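Side-chain contact in protein ACDH-11, isoform b (Caenorhabditis elegans, PDB 4Y9J), which belongs to the acyl-CoA dehydrogenase family of flavoproteins and binds flavin-adenine dinucleotide: residues L156-L161 / I308-N313. Sequence-based numbering, arbitrary orientation.
Sequences LTSLNL and ISNMLN. With UCC (S-{(3S,5R,9R)-1-[(2R,3S,4R,5R)-5-(6-amino-9H-purin-9-yl)-4-hydroxy-3-(phosphonooxy)tetrahydrofuran-2-yl]-3,5,9-trihydroxy-8,8-dimethyl-3,5-dioxido-10,14-dioxo-2,4,6-trioxa-11,15-diaza-3lambda~5~,5lambda~5~-diphosphaheptadecan-17-yl} undecanethioate), chain F.
S158 and N310 make the whole direct contact between these segments, and it is small. S158 sits in the last turn of helix 143-158; N310 lies on helix 304-338. S158 OG stands 3.1 Å from N310 OD1. CB of S158 also touches the same oxygen, at 3.3 Å from N310 OD1, so the amide oxygen lies against both side-chain atoms of the serine. S158 OG is hydrogen-bonded to the backbone O of K154, one turn back. N310 OD1 is a second acceptor within reach of that one proton, so a bond across the contact is not settled. N310 carries CG anti to its carbonyl carbon (chi1 -71°), which sends the amide across the gap between the helices. The side chain of N310 also rests on K154 and T155.

Neighbouring residues of the same helix, S309, L312 and N313, line the pocket of the bound UCC. The side-chain amide of N313 makes a pair of hydrogen bonds with the adenine. Its ND2 gives one to UCC N1 (3.1 Å), and its OD1 takes one from UCC N6 (3.1 Å). Both are fairly straight, with angles of 154° and 156°. Two bonds to neighbouring groups of the base fix the turn of the amide. S309 CB lies over the face of the adenine, 3.6 Å from UCC C2. Its OG turns back to the O of A306. L312 CD2 reaches the pantetheine part, 3.7 Å from UCC OP1.

Thus one helix of the C-terminal acyl-CoA dehydrogenase domain meets the end of an N-terminal-domain helix through N310 and lines the adenine end of the UCC pocket through S309 and N313.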
# COMPACT_ATOMS: atom_id res chain seq x y z
N LEU B 156 -37.93 10.94 12.10
CA LEU B 156 -38.13 12.27 12.58
C LEU B 156 -39.55 12.80 12.28
O LEU B 156 -40.20 13.44 13.14
CB LEU B 156 -37.06 13.21 12.05
CG LEU B 156 -35.62 12.90 12.48
CD1 LEU B 156 -34.69 13.90 11.78
CD2 LEU B 156 -35.47 13.03 14.00
N THR B 157 -40.08 12.46 11.12
CA THR B 157 -41.43 12.84 10.83
C THR B 157 -42.47 12.08 11.66
O THR B 157 -43.46 12.65 12.03
CB THR B 157 -41.77 12.82 9.35
OG1 THR B 157 -41.55 11.54 8.81
CG2 THR B 157 -40.91 13.78 8.63
N SER B 158 -42.20 10.80 11.97
CA SER B 158 -43.12 9.98 12.76
C SER B 158 -43.24 10.48 14.14
O SER B 158 -44.28 10.27 14.75
CB SER B 158 -42.70 8.53 12.85
OG SER B 158 -42.87 7.99 11.59
N LEU B 159 -42.18 11.11 14.65
CA LEU B 159 -42.20 11.64 16.02
C LEU B 159 -42.83 13.01 16.12
O LEU B 159 -42.85 13.65 17.20
CB LEU B 159 -40.77 11.62 16.58
CG LEU B 159 -40.19 10.23 16.79
CD1 LEU B 159 -38.72 10.41 17.03
CD2 LEU B 159 -40.81 9.54 17.97
N ASN B 160 -43.41 13.47 15.02
CA ASN B 160 -44.05 14.78 14.96
C ASN B 160 -43.17 15.91 15.37
O ASN B 160 -43.61 16.83 16.02
CB ASN B 160 -45.34 14.85 15.75
CG ASN B 160 -46.42 14.08 15.07
OD1 ASN B 160 -46.58 14.10 13.84
ND2 ASN B 160 -47.13 13.34 15.85
N LEU B 161 -41.93 15.86 14.89
CA LEU B 161 -40.96 16.86 15.16
C LEU B 161 -40.91 17.90 14.05
O LEU B 161 -40.41 19.01 14.28
CB LEU B 161 -39.59 16.22 15.33
CG LEU B 161 -39.47 15.15 16.40
CD1 LEU B 161 -38.11 14.50 16.32
CD2 LEU B 161 -39.75 15.83 17.72
N ILE B 308 -36.67 4.48 17.66
CA ILE B 308 -35.80 4.16 16.52
C ILE B 308 -36.39 3.10 15.62
O ILE B 308 -35.77 2.75 14.60
CB ILE B 308 -34.36 3.85 17.03
CG1 ILE B 308 -33.24 4.22 16.04
CG2 ILE B 308 -34.12 2.40 17.40
CD1 ILE B 308 -33.46 5.56 15.37
N SER B 309 -37.54 2.53 15.99
CA SER B 309 -38.12 1.42 15.19
C SER B 309 -38.39 1.73 13.70
O SER B 309 -38.19 0.85 12.86
CB SER B 309 -39.35 0.80 15.88
OG SER B 309 -40.42 1.65 16.07
N ASN B 310 -38.72 2.98 13.33
CA ASN B 310 -38.97 3.29 11.90
C ASN B 310 -37.70 3.27 11.07
O ASN B 310 -37.68 2.83 9.94
CB ASN B 310 -39.72 4.59 11.76
CG ASN B 310 -41.14 4.51 12.21
OD1 ASN B 310 -41.72 5.43 12.88
ND2 ASN B 310 -41.78 3.48 11.76
N MET B 311 -36.59 3.62 11.68
CA MET B 311 -35.34 3.50 11.05
C MET B 311 -34.99 2.06 10.82
O MET B 311 -34.47 1.71 9.75
CB MET B 311 -34.25 4.22 11.87
CG MET B 311 -32.84 3.91 11.56
SD MET B 311 -32.07 4.86 10.19
CE MET B 311 -31.59 6.32 11.18
N LEU B 312 -35.12 1.24 11.85
CA LEU B 312 -34.88 -0.22 11.66
C LEU B 312 -35.76 -0.77 10.51
O LEU B 312 -35.25 -1.41 9.58
CB LEU B 312 -35.15 -1.05 12.94
CG LEU B 312 -34.32 -0.76 14.23
CD1 LEU B 312 -34.88 -1.59 15.42
CD2 LEU B 312 -32.83 -1.03 13.95
N ASN B 313 -37.05 -0.50 10.51
CA ASN B 313 -37.86 -1.03 9.46
C ASN B 313 -37.58 -0.53 8.08
O ASN B 313 -37.64 -1.33 7.17
CB ASN B 313 -39.30 -0.82 9.82
CG ASN B 313 -39.72 -1.73 11.01
OD1 ASN B 313 -39.14 -2.85 11.21
ND2 ASN B 313 -40.69 -1.26 11.82
OA1 UCC F . -26.54 -2.36 11.21
CA1 UCC F . -26.77 -1.09 11.17
CA2 UCC F . -26.44 -0.09 10.05
CA3 UCC F . -26.12 -0.60 8.68
CA4 UCC F . -26.79 0.27 7.56
CA5 UCC F . -27.88 -0.55 6.86
CA6 UCC F . -27.84 -0.35 5.38
CA7 UCC F . -28.92 -1.16 4.68
CA8 UCC F . -28.72 -0.59 3.33
CA9 UCC F . -28.65 -1.44 2.18
C10 UCC F . -27.35 -1.44 1.52
C11 UCC F . -26.92 -2.89 1.69
S UCC F . -27.46 -0.19 12.40
CP1 UCC F . -27.81 -1.30 13.82
CP2 UCC F . -28.79 -2.40 13.54
NP1 UCC F . -29.25 -3.07 14.77
CP3 UCC F . -30.32 -3.85 14.68
OP1 UCC F . -30.88 -4.15 13.62
CP4 UCC F . -30.92 -4.34 15.98
CP5 UCC F . -31.09 -5.87 15.92
NP2 UCC F . -31.83 -6.18 17.13
CP6 UCC F . -33.16 -6.09 17.24
OP2 UCC F . -33.90 -5.85 16.30
CP8 UCC F . -33.70 -6.44 18.61
OP3 UCC F . -34.86 -7.32 18.44
CPB UCC F . -34.27 -5.31 19.42
CP7 UCC F . -35.17 -4.27 18.73
CP9 UCC F . -33.02 -4.32 19.44
CPA UCC F . -34.25 -5.54 20.95
O7 UCC F . -34.76 -4.36 21.63
P2 UCC F . -35.34 -4.49 23.14
O21 UCC F . -35.75 -3.12 23.65
O22 UCC F . -34.40 -5.44 23.88
O6 UCC F . -36.65 -5.40 22.83
P1 UCC F . -38.19 -5.05 23.05
O11 UCC F . -38.53 -4.74 24.50
O12 UCC F . -38.88 -6.19 22.36
O5' UCC F . -38.30 -3.67 22.11
C5' UCC F . -38.67 -2.41 22.72
C4' UCC F . -39.86 -1.76 21.98
C3' UCC F . -41.10 -2.65 22.02
O3' UCC F . -42.18 -1.76 22.02
P3 UCC F . -43.18 -1.64 23.24
O33 UCC F . -44.07 -0.50 22.81
O32 UCC F . -42.32 -1.17 24.39
O31 UCC F . -43.82 -3.05 23.34
C2' UCC F . -41.10 -3.43 20.71
O2' UCC F . -42.39 -3.73 20.18
O4' UCC F . -39.54 -1.58 20.59
C1' UCC F . -40.45 -2.36 19.83
N9 UCC F . -39.80 -2.85 18.60
C4 UCC F . -40.33 -2.64 17.40
N3 UCC F . -41.39 -1.97 16.91
C8 UCC F . -38.69 -3.61 18.52
N7 UCC F . -38.43 -3.87 17.23
C5 UCC F . -39.40 -3.30 16.48
C6 UCC F . -39.70 -3.15 15.03
N6 UCC F . -38.87 -3.74 14.12
N1 UCC F . -40.84 -2.49 14.67
C2 UCC F . -41.65 -1.92 15.59